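Local coordinates for gamma-glutamyltransferase 1 Threonine peptidase. MEROPS family T03 (Pseudomonas nitroreducens, PDB 7D9W) that transfers the gamma-glutamyl group of glutathione and related compounds to amino acids or to water, as a gamma-glutamyltranspeptidase, at the interface of chains A and B. Numbering follows the deposited sequence. Chains: chain A, Gamma-glutamyltransferase 1 Threonine peptidase. MEROPS family T03; chain B, Gamma-glutamyltransferase 1 Threonine peptidase. MEROPS family T03.

Contact 1: the interface of chains A and B. Residues chain A 32, 43, 47, 53, 56-57, 60; chain B 4, 6, 14.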
ATOM      1  N   VAL A  32      10.091 -10.499  11.739  1.00 30.20           N
ATOM      2  CA  VAL A  32       9.955  -9.544  10.649  1.00 29.62           C
ATOM      3  C   VAL A  32       9.649 -10.311   9.372  1.00 30.10           C
ATOM      4  O   VAL A  32      10.223 -11.374   9.118  1.00 30.60           O
ATOM      5  CB  VAL A  32      11.228  -8.689  10.468  1.00 31.33           C
ATOM      6  CG1 VAL A  32      12.437  -9.582  10.214  1.00 31.86           C
ATOM      7  CG2 VAL A  32      11.038  -7.695   9.324  1.00 31.53           C
ATOM      8  N   ALA A  43      15.754  -4.969  10.442  1.00 31.06           N
ATOM      9  CA  ALA A  43      14.713  -5.105  11.455  1.00 31.89           C
ATOM     10  C   ALA A  43      15.150  -6.051  12.564  1.00 35.09           C
ATOM     11  O   ALA A  43      14.925  -5.782  13.749  1.00 33.58           O
ATOM     12  CB  ALA A  43      13.415  -5.603  10.819  1.00 32.40           C
ATOM     13  N   LEU A  47      15.669  -5.273  16.692  1.00 39.17           N
ATOM     14  CA  LEU A  47      15.019  -6.055  17.740  1.00 39.64           C
ATOM     15  C   LEU A  47      16.046  -6.698  18.665  1.00 44.07           C
ATOM     16  O   LEU A  47      15.847  -6.747  19.885  1.00 46.76           O
ATOM     17  CB  LEU A  47      14.120  -7.120  17.112  1.00 36.63           C
ATOM     18  CG  LEU A  47      12.955  -6.600  16.270  1.00 36.04           C
ATOM     19  CD1 LEU A  47      12.265  -7.746  15.532  1.00 37.03           C
ATOM     20  CD2 LEU A  47      11.946  -5.839  17.119  1.00 35.73           C
ATOM     21  N   ALA A  53       9.121  -2.738  18.144  1.00 32.93           N
ATOM     22  CA  ALA A  53       8.636  -2.904  16.778  1.00 29.68           C
ATOM     23  C   ALA A  53       8.630  -1.587  16.012  1.00 30.47           C
ATOM     24  O   ALA A  53       8.789  -1.581  14.785  1.00 28.55           O
ATOM     25  CB  ALA A  53       7.229  -3.504  16.793  1.00 30.45           C
ATOM     26  N   ALA A  56      12.291  -0.823  15.096  1.00 31.10           N
ATOM     27  CA  ALA A  56      12.631  -1.683  13.968  1.00 30.65           C
ATOM     28  C   ALA A  56      11.964  -1.195  12.690  1.00 30.94           C
ATOM     29  O   ALA A  56      12.597  -1.146  11.628  1.00 30.16           O
ATOM     30  CB  ALA A  56      12.221  -3.124  14.272  1.00 30.50           C
ATOM     31  N   ALA A  57      10.685  -0.817  12.780  1.00 29.68           N
ATOM     32  CA  ALA A  57       9.951  -0.350  11.609  1.00 26.55           C
ATOM     33  C   ALA A  57      10.581   0.901  11.008  1.00 28.57           C
ATOM     34  O   ALA A  57      10.648   1.044   9.782  1.00 25.96           O
ATOM     35  CB  ALA A  57       8.497  -0.074  11.991  1.00 25.62           C
ATOM     36  N   THR A  60      13.767  -0.095   9.266  1.00 26.62           N
ATOM     37  CA  THR A  60      13.437  -0.855   8.066  1.00 25.99           C
ATOM     38  C   THR A  60      12.929   0.062   6.961  1.00 25.39           C
ATOM     39  O   THR A  60      13.324  -0.080   5.798  1.00 26.23           O
ATOM     40  CB  THR A  60      12.399  -1.927   8.404  1.00 30.38           C
ATOM     41  OG1 THR A  60      12.939  -2.802   9.406  1.00 27.44           O
ATOM     42  CG2 THR A  60      12.026  -2.740   7.165  1.00 25.68           C
TER
ATOM     43  N   PHE B   4       5.815  -4.112   4.862  1.00 21.40           N
ATOM     44  CA  PHE B   4       6.511  -4.986   5.799  1.00 22.81           C
ATOM     45  C   PHE B   4       5.736  -5.065   7.107  1.00 22.54           C
ATOM     46  O   PHE B   4       4.942  -4.183   7.444  1.00 22.19           O
ATOM     47  CB  PHE B   4       7.973  -4.556   6.062  1.00 23.80           C
ATOM     48  CG  PHE B   4       8.125  -3.176   6.642  1.00 22.97           C
ATOM     49  CD1 PHE B   4       8.069  -2.964   8.011  1.00 23.69           C
ATOM     50  CD2 PHE B   4       8.360  -2.097   5.812  1.00 22.46           C
ATOM     51  CE1 PHE B   4       8.223  -1.681   8.541  1.00 24.67           C
ATOM     52  CE2 PHE B   4       8.515  -0.821   6.331  1.00 22.57           C
ATOM     53  CZ  PHE B   4       8.449  -0.613   7.697  1.00 23.94           C
ATOM     54  N   ILE B   6       6.082  -6.343  11.348  1.00 26.10           N
ATOM     55  CA  ILE B   6       6.996  -6.582  12.458  1.00 27.67           C
ATOM     56  C   ILE B   6       6.207  -6.841  13.734  1.00 30.32           C
ATOM     57  O   ILE B   6       5.204  -6.174  14.008  1.00 28.38           O
ATOM     58  CB  ILE B   6       7.957  -5.392  12.680  1.00 28.10           C
ATOM     59  CG1 ILE B   6       8.841  -5.181  11.456  1.00 27.44           C
ATOM     60  CG2 ILE B   6       8.808  -5.629  13.931  1.00 30.07           C
ATOM     61  CD1 ILE B   6       9.619  -3.872  11.488  1.00 30.57           C
ATOM     62  N   VAL B  14       3.861  -3.738  14.185  1.00 27.39           N
ATOM     63  CA  VAL B  14       3.779  -2.697  13.170  1.00 26.08           C
ATOM     64  C   VAL B  14       3.464  -3.353  11.836  1.00 24.83           C
ATOM     65  O   VAL B  14       4.091  -4.353  11.469  1.00 25.44           O
ATOM     66  CB  VAL B  14       5.080  -1.879  13.060  1.00 27.51           C
ATOM     67  CG1 VAL B  14       4.988  -0.922  11.874  1.00 27.99           C
ATOM     68  CG2 VAL B  14       5.343  -1.122  14.351  1.00 29.01           C
TER
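Strand B:2-7, directly after the nucleophilic threonine that begins the chain of this N-terminal nucleophile hydrolase, packs B:Phe4 and B:Ile6 against helix A:53-67, an example of a beta-sheet face sealed by a helix whose small residues let it lie close. B:Ile6 carries much of the contact. Its ethyl branch, extended (chi2 169°), brings B:Ile6 CD1 up to the helix backbone, 3.5 Å from A:Ala57 CA, with the methyl A:Ala56 CB at its flank. The other branch, B:Ile6 CG2, meets A:Ala53 CB at 3.9 Å. A:Val32 lies alongside B:Ile6, its CG2 4.0 Å from B:Ile6 CG1, and the same two residues pair in an antiparallel bridge.

B:Phe4 and A:Thr60 meet tip to tip: the methyl A:Thr60 CG2 sits over the middle of the aromatic face, 3.8 Å from the ring centroid, while A:Ala57 CB touches the ring edge in its plane. A:Thr60 holds its methyl anti to the backbone N, which leaves OG1 on the other branch to bond A:Ala56 O at 2.8 Å, from above the carbonyl plane. That bond satisfies the hydroxyl within the helix and helps to keep the methyl turned toward the ring. An alanine in place of B:Phe4 would probably open a gap beneath A:Thr60 CG2 and leave that methyl without its aromatic partner. The same methyl of A:Ala57, CB, is also met by B:Val14 CG1 at 3.6 Å. Among the residues of this patch no N or O comes within bonding distance of the other chain, so the packing is apolar. In the fold, helix A:53-67 lies over strands B:2-7 and B:13-19, with strand A:30-34 beside it and helix A:37-48 behind B:Ile6.

Contact 2: the interface of chains A and B. Residues chain A 71-73, 76-77, 93, 130; chain B 18-20.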
ATOM      1  N   ALA A  71       9.772   1.390  -4.592  1.00 23.22           N
ATOM      2  CA  ALA A  71       8.612   1.626  -3.741  1.00 21.59           C
ATOM      3  C   ALA A  71       9.007   2.163  -2.370  1.00 21.11           C
ATOM      4  O   ALA A  71       8.394   3.117  -1.879  1.00 22.10           O
ATOM      5  CB  ALA A  71       7.803   0.334  -3.582  1.00 25.56           C
ATOM      6  N   GLY A  72       9.995   1.545  -1.729  1.00 21.60           N
ATOM      7  CA  GLY A  72      10.571   2.150  -0.541  1.00 21.81           C
ATOM      8  C   GLY A  72      11.078   3.542  -0.869  1.00 23.21           C
ATOM      9  O   GLY A  72      11.594   3.791  -1.962  1.00 23.31           O
ATOM     10  N   ASN A  73      10.917   4.468   0.079  1.00 23.86           N
ATOM     11  CA  ASN A  73      11.035   5.872  -0.280  1.00 22.75           C
ATOM     12  C   ASN A  73      11.176   6.784   0.928  1.00 23.29           C
ATOM     13  O   ASN A  73      10.763   6.457   2.040  1.00 21.71           O
ATOM     14  CB  ASN A  73       9.801   6.331  -1.070  1.00 23.96           C
ATOM     15  CG  ASN A  73       8.552   6.369  -0.185  1.00 22.45           C
ATOM     16  OD1 ASN A  73       8.247   7.388   0.444  1.00 22.33           O
ATOM     17  ND2 ASN A  73       7.833   5.254  -0.137  1.00 21.26           N
ATOM     18  N   GLY A  76       7.840   9.704  -0.982  1.00 19.70           N
ATOM     19  CA  GLY A  76       6.468   9.259  -1.161  1.00 20.39           C
ATOM     20  C   GLY A  76       5.664   9.362   0.127  1.00 22.18           C
ATOM     21  O   GLY A  76       5.777  10.327   0.888  1.00 20.33           O
ATOM     22  N   GLY A  77       4.833   8.350   0.365  1.00 19.67           N
ATOM     23  CA  GLY A  77       3.964   8.353   1.527  1.00 19.28           C
ATOM     24  C   GLY A  77       3.418   6.970   1.813  1.00 20.01           C
ATOM     25  O   GLY A  77       3.701   6.003   1.102  1.00 19.99           O
ATOM     26  N   TYR A  93       0.528   9.077   6.860  1.00 18.92           N
ATOM     27  CA  TYR A  93       1.536   9.949   6.266  1.00 18.88           C
ATOM     28  C   TYR A  93       1.452   9.884   4.747  1.00 19.54           C
ATOM     29  O   TYR A  93       2.457   9.839   4.037  1.00 18.53           O
ATOM     30  CB  TYR A  93       2.928   9.625   6.803  1.00 18.73           C
ATOM     31  CG  TYR A  93       3.452   8.216   6.625  1.00 19.07           C
ATOM     32  CD1 TYR A  93       3.224   7.235   7.584  1.00 18.99           C
ATOM     33  CD2 TYR A  93       4.228   7.889   5.528  1.00 18.57           C
ATOM     34  CE1 TYR A  93       3.734   5.954   7.431  1.00 19.09           C
ATOM     35  CE2 TYR A  93       4.746   6.623   5.370  1.00 18.67           C
ATOM     36  CZ  TYR A  93       4.496   5.660   6.321  1.00 19.51           C
ATOM     37  OH  TYR A  93       5.019   4.398   6.144  1.00 22.06           O
ATOM     38  N   THR A 130       6.599  10.564   4.087  1.00 19.27           N
ATOM     39  CA  THR A 130       7.230   9.432   4.761  1.00 19.56           C
ATOM     40  C   THR A 130       8.155   9.874   5.895  1.00 22.08           C
ATOM     41  O   THR A 130       8.133   9.294   6.986  1.00 23.49           O
ATOM     42  CB  THR A 130       8.003   8.580   3.753  1.00 19.71           C
ATOM     43  OG1 THR A 130       7.084   7.971   2.843  1.00 19.23           O
ATOM     44  CG2 THR A 130       8.800   7.498   4.457  1.00 21.17           C
TER
ATOM     45  N   TYR B  18       3.880   1.520   2.314  0.57 20.95           N
ATOM     46  CA  TYR B  18       4.281   2.838   1.826  0.57 20.16           C
ATOM     47  C   TYR B  18       4.743   2.703   0.385  0.57 20.95           C
ATOM     48  O   TYR B  18       4.940   1.595  -0.124  0.57 20.24           O
ATOM     49  CB  TYR B  18       5.307   3.471   2.791  0.57 19.68           C
ATOM     50  CG  TYR B  18       6.765   3.060   2.741  0.57 20.19           C
ATOM     51  CD1 TYR B  18       7.147   1.729   2.653  0.57 20.66           C
ATOM     52  CD2 TYR B  18       7.758   4.019   2.890  0.57 21.05           C
ATOM     53  CE1 TYR B  18       8.494   1.379   2.647  0.57 20.89           C
ATOM     54  CE2 TYR B  18       9.097   3.679   2.890  0.57 22.26           C
ATOM     55  CZ  TYR B  18       9.458   2.358   2.775  0.57 21.94           C
ATOM     56  OH  TYR B  18      10.791   2.028   2.779  0.57 22.65           O
ATOM     57  N   THR B  19       4.830   3.841  -0.300  1.00 19.18           N
ATOM     58  CA  THR B  19       4.840   3.791  -1.757  1.00 21.27           C
ATOM     59  C   THR B  19       5.259   5.113  -2.376  1.00 19.96           C
ATOM     60  O   THR B  19       5.153   6.176  -1.760  1.00 20.26           O
ATOM     61  CB  THR B  19       3.434   3.417  -2.268  1.00 20.34           C
ATOM     62  OG1 THR B  19       3.448   3.188  -3.675  1.00 22.50           O
ATOM     63  CG2 THR B  19       2.450   4.567  -1.971  1.00 23.98           C
ATOM     64  N   LEU B  20       5.717   5.018  -3.623  1.00 22.36           N
ATOM     65  CA  LEU B  20       5.799   6.142  -4.543  1.00 23.48           C
ATOM     66  C   LEU B  20       4.599   6.204  -5.483  1.00 23.15           C
ATOM     67  O   LEU B  20       4.503   7.136  -6.290  1.00 22.77           O
ATOM     68  CB  LEU B  20       7.079   6.045  -5.377  1.00 20.77           C
ATOM     69  CG  LEU B  20       8.411   6.194  -4.646  1.00 22.84           C
ATOM     70  CD1 LEU B  20       9.562   5.919  -5.615  1.00 24.74           C
ATOM     71  CD2 LEU B  20       8.529   7.572  -4.020  1.00 22.53           C
TER
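B:Thr19, at the end of strand B:13-19, pairs with A:Gly77, at the start of strand A:77-84, in an antiparallel bridge between the two chains. A:Gly77 N donates to B:Thr19 O, and B:Thr19 N returns a bond to A:Gly77 O at 2.8 Å. B:Thr19 belongs to the L-glutamate binding site, and this pairing probably helps to position it there.

The tight part of the contact surrounds the side chain of A:Asn73, an instance of an amide that braces a loop while packing against a neighbouring chain. Its CG stands between the backbone N and the carbonyl carbon (chi1 69°). From there A:Asn73 ND2 donates to A:Ala71 O at 2.8 Å, nearly straight and in both the amide and the carbonyl plane, and closes the turn through A:Gly72. The amide passes B:Tyr18 in the opposite direction, with the two flat groups turned 38° from each other, and touches the ring where A:Asn73 ND2 lies 3.3 Å from B:Tyr18 CD2. On the phenol side, A:Gly72 CA lies 3.5 Å from B:Tyr18 CZ, a close approach that the lack of a side chain allows. B:Leu20 adds its CD2 methyl, 3.4 Å from A:Asn73 CB.

Packing is looser where A:Thr130 meets B:Tyr18. The side chain of A:Thr130 crosses that of B:Tyr18 at about a right angle, and its methyl CG2 comes no nearer than 4.0 Å, to B:Tyr18 CD2. A:Tyr93 meets the same tyrosine obliquely and touches through its phenol oxygen OH, 3.5 Å from B:Tyr18 CB. Both residues hide little surface. The side-chain amide oxygen A:Asn73 OD1 is gripped from opposite faces of its plane: the hydroxyl A:Thr130 OG1 donates to it at 2.7 Å, and A:Gly76 N does so from the other face.

The centres of contact 1 and contact 2 lie about 16 Å apart, and they have no residue in common. Strand B:13-19 runs through both, giving B:Val14 to contact 1 and B:Tyr18 and B:Thr19 to contact 2. On chain A, helix A:53-67 of contact 1 is followed by the loop that leads into contact 2. The two complement each other: contact 1 is apolar and seals a helix onto the sheet, whereas contact 2 adds backbone pairing beside the glutamate site. Together they probably help to hold the two chains of this heterodimeric enzyme in register around the nucleophile B:Thr1.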